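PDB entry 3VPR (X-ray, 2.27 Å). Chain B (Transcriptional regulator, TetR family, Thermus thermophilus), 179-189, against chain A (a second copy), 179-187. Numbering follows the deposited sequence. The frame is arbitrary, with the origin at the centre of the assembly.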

# COMPACT_ATOMS: atom_id res chain seq x y z
N ASP B 179 4.97 -18.28 -5.44
CA ASP B 179 5.95 -19.29 -5.03
C ASP B 179 6.34 -19.02 -3.58
O ASP B 179 6.41 -19.94 -2.76
CB ASP B 179 7.20 -19.21 -5.90
CG ASP B 179 8.35 -20.03 -5.33
OD1 ASP B 179 8.30 -21.27 -5.44
OD2 ASP B 179 9.30 -19.43 -4.75
N LEU B 180 6.59 -17.75 -3.26
CA LEU B 180 6.99 -17.36 -1.92
C LEU B 180 5.91 -17.63 -0.88
O LEU B 180 6.20 -18.25 0.14
CB LEU B 180 7.37 -15.87 -1.90
CG LEU B 180 7.79 -15.31 -0.54
CD1 LEU B 180 8.94 -16.16 0.05
CD2 LEU B 180 8.23 -13.87 -0.69
N ILE B 181 4.68 -17.19 -1.13
CA ILE B 181 3.59 -17.40 -0.17
C ILE B 181 3.15 -18.86 -0.05
O ILE B 181 2.68 -19.29 0.99
CB ILE B 181 2.34 -16.53 -0.53
CG1 ILE B 181 1.36 -16.49 0.65
CG2 ILE B 181 1.61 -17.11 -1.72
CD1 ILE B 181 1.94 -15.80 1.88
N LEU B 182 3.30 -19.63 -1.12
CA LEU B 182 2.89 -21.02 -1.07
C LEU B 182 3.89 -21.89 -0.30
O LEU B 182 3.52 -22.66 0.58
CB LEU B 182 2.73 -21.57 -2.49
CG LEU B 182 2.41 -23.06 -2.63
CD1 LEU B 182 1.04 -23.31 -2.02
CD2 LEU B 182 2.44 -23.47 -4.11
N ARG B 183 5.17 -21.75 -0.63
CA ARG B 183 6.19 -22.56 -0.01
C ARG B 183 6.85 -21.97 1.23
O ARG B 183 7.46 -22.70 2.01
CB ARG B 183 7.24 -22.88 -1.08
CG ARG B 183 6.61 -23.50 -2.33
CD ARG B 183 7.60 -23.77 -3.44
NE ARG B 183 7.09 -24.76 -4.39
CZ ARG B 183 6.22 -24.51 -5.36
NH1 ARG B 183 5.73 -23.29 -5.55
NH2 ARG B 183 5.82 -25.50 -6.15
N GLY B 184 6.70 -20.67 1.43
CA GLY B 184 7.32 -20.04 2.58
C GLY B 184 8.81 -19.84 2.34
O GLY B 184 9.33 -20.14 1.26
N LEU B 185 9.51 -19.37 3.36
CA LEU B 185 10.94 -19.11 3.27
C LEU B 185 11.82 -20.25 3.76
O LEU B 185 12.93 -20.43 3.28
CB LEU B 185 11.29 -17.85 4.06
CG LEU B 185 10.77 -16.50 3.60
CD1 LEU B 185 11.08 -15.46 4.70
CD2 LEU B 185 11.44 -16.12 2.27
N GLU B 186 11.35 -21.01 4.75
CA GLU B 186 12.16 -22.10 5.29
C GLU B 186 12.67 -23.07 4.23
O GLU B 186 12.16 -23.14 3.12
CB GLU B 186 11.39 -22.86 6.36
CG GLU B 186 11.12 -22.04 7.60
CD GLU B 186 10.50 -22.85 8.72
OE1 GLU B 186 9.59 -23.67 8.44
OE2 GLU B 186 10.91 -22.66 9.89
N ARG B 187 13.70 -23.83 4.61
CA ARG B 187 14.33 -24.81 3.73
C ARG B 187 14.00 -26.22 4.23
O ARG B 187 13.60 -26.40 5.38
CB ARG B 187 15.85 -24.61 3.72
CG ARG B 187 16.59 -25.47 2.70
N GLY B 188 14.18 -27.20 3.34
CA GLY B 188 13.89 -28.59 3.67
C GLY B 188 12.50 -28.89 3.14
O GLY B 188 12.34 -29.37 2.02
N SER B 189 11.51 -28.61 3.98
CA SER B 189 10.10 -28.78 3.63
C SER B 189 9.58 -27.35 3.77
O SER B 189 9.08 -26.77 2.77
CB SER B 189 9.42 -29.70 4.65
OG SER B 189 9.77 -31.09 4.41
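Chain A 179-187: DLILRGLER

Chain A repeats the fold of chain B: helix through A:Arg183, then A:Gly184 leaves helical angles with positive phi, and a loop follows. The two helix ends cross nearly at right angles, 95° between their N-to-C directions, with axes 7.4 Å apart at closest approach. The register is reciprocal about the glycines. The CA atoms of B:Gly184 and A:Gly184 lie 3.6 Å apart; the CA atom of B:Leu182 lies 4.7 Å from that of A:Leu185, and that of B:Leu185 4.8 Å from that of A:Leu182.

The governing rule is that each helix end has carbonyls with no further helical turn to satisfy them, and the partner's loop supplies the amides. A:Leu185 N donates to B:Ile181 O at 2.9 Å, and A:Glu186 N to B:Leu182 O at 3.0 Å, nearly straight at 167°. In return, B:Glu186 N reaches A:Leu182 O at 3.1 Å and 179°, while B:Leu185 N gives A:Leu182 O a bond of 2.9 Å and A:Ile181 O a weak one of 3.0 Å. The glycine CA atoms add CA-H...O contacts to the same carbonyls, the shortest from B:Gly184 CA to A:Ile181 O at 3.2 Å. B:Arg183 O and A:Arg183 O, both acceptors, sit 3.3 Å apart without bonding each other.

Glycine is what permits this approach. A CB on A:Gly184 would point toward chain B and fall 2.5 Å from B:Leu182 O; one on B:Gly184 would lie 2.4 Å from A:Arg183 C.

Apolar side chains pack beside the polar seam: B:Ile181 CD1 meets A:Leu180 CG at 3.5 Å, and B:Leu180 CG meets A:Ile181 CD1 at 3.6 Å. The arginine charges are answered within each chain, by a salt bridge from A:Arg183 NH1 to A:Asp179 OD1 and another from B:Arg183 NH1 to B:Asp179 OD1, both 3.3 Å.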

# COMPACT_ATOMS: atom_id res chain seq x y z
N ASP A 179 4.43 -16.13 10.52
CA ASP A 179 4.21 -17.57 10.45
C ASP A 179 3.88 -17.94 9.01
O ASP A 179 4.39 -18.92 8.46
CB ASP A 179 3.04 -17.99 11.35
CG ASP A 179 2.57 -19.41 11.06
OD1 ASP A 179 3.28 -20.37 11.42
OD2 ASP A 179 1.49 -19.57 10.46
N LEU A 180 3.03 -17.13 8.39
CA LEU A 180 2.62 -17.39 7.01
C LEU A 180 3.77 -17.31 6.02
O LEU A 180 3.93 -18.21 5.20
CB LEU A 180 1.52 -16.40 6.59
CG LEU A 180 0.98 -16.54 5.16
CD1 LEU A 180 0.44 -17.96 4.94
CD2 LEU A 180 -0.13 -15.52 4.94
N ILE A 181 4.57 -16.26 6.10
CA ILE A 181 5.67 -16.09 5.16
C ILE A 181 6.81 -17.07 5.43
O ILE A 181 7.49 -17.51 4.50
CB ILE A 181 6.22 -14.62 5.20
CG1 ILE A 181 7.14 -14.36 4.00
CG2 ILE A 181 7.00 -14.36 6.49
CD1 ILE A 181 6.42 -14.40 2.68
N LEU A 182 7.01 -17.44 6.69
CA LEU A 182 8.08 -18.38 7.00
C LEU A 182 7.77 -19.81 6.56
O LEU A 182 8.57 -20.44 5.89
CB LEU A 182 8.36 -18.37 8.51
CG LEU A 182 9.42 -19.36 9.01
CD1 LEU A 182 10.78 -18.99 8.47
CD2 LEU A 182 9.44 -19.34 10.54
N ARG A 183 6.59 -20.30 6.93
CA ARG A 183 6.19 -21.67 6.62
C ARG A 183 5.44 -21.88 5.29
O ARG A 183 5.52 -22.96 4.70
CB ARG A 183 5.35 -22.21 7.78
CG ARG A 183 6.05 -22.10 9.13
CD ARG A 183 5.11 -22.40 10.30
NE ARG A 183 4.54 -23.74 10.22
CZ ARG A 183 3.70 -24.25 11.12
NH1 ARG A 183 3.34 -23.54 12.18
NH2 ARG A 183 3.22 -25.48 10.94
N GLY A 184 4.70 -20.87 4.84
CA GLY A 184 3.99 -21.01 3.58
C GLY A 184 2.57 -21.51 3.78
O GLY A 184 2.19 -21.91 4.89
N LEU A 185 1.78 -21.48 2.71
CA LEU A 185 0.38 -21.92 2.77
C LEU A 185 0.23 -23.42 2.59
O LEU A 185 -0.66 -24.04 3.17
CB LEU A 185 -0.46 -21.25 1.69
CG LEU A 185 -1.05 -19.86 1.95
CD1 LEU A 185 -1.73 -19.38 0.68
CD2 LEU A 185 -2.05 -19.93 3.12
N GLU A 186 1.09 -24.00 1.77
CA GLU A 186 1.02 -25.43 1.48
C GLU A 186 1.11 -26.28 2.73
O GLU A 186 1.83 -25.95 3.68
CB GLU A 186 2.15 -25.83 0.54
CG GLU A 186 3.52 -25.78 1.19
CD GLU A 186 4.63 -26.18 0.24
OE1 GLU A 186 5.81 -26.15 0.66
OE2 GLU A 186 4.32 -26.52 -0.92
N ARG A 187 0.37 -27.38 2.74
CA ARG A 187 0.41 -28.31 3.87
C ARG A 187 1.61 -29.20 3.57
O ARG A 187 1.62 -29.87 2.53
CB ARG A 187 -0.87 -29.14 3.91
CG ARG A 187 -1.02 -29.97 5.17
CD ARG A 187 -2.36 -30.68 5.20
NE ARG A 187 -2.55 -31.37 6.47
CZ ARG A 187 -3.66 -32.01 6.81
NH1 ARG A 187 -4.69 -32.07 5.97
NH2 ARG A 187 -3.74 -32.60 8.00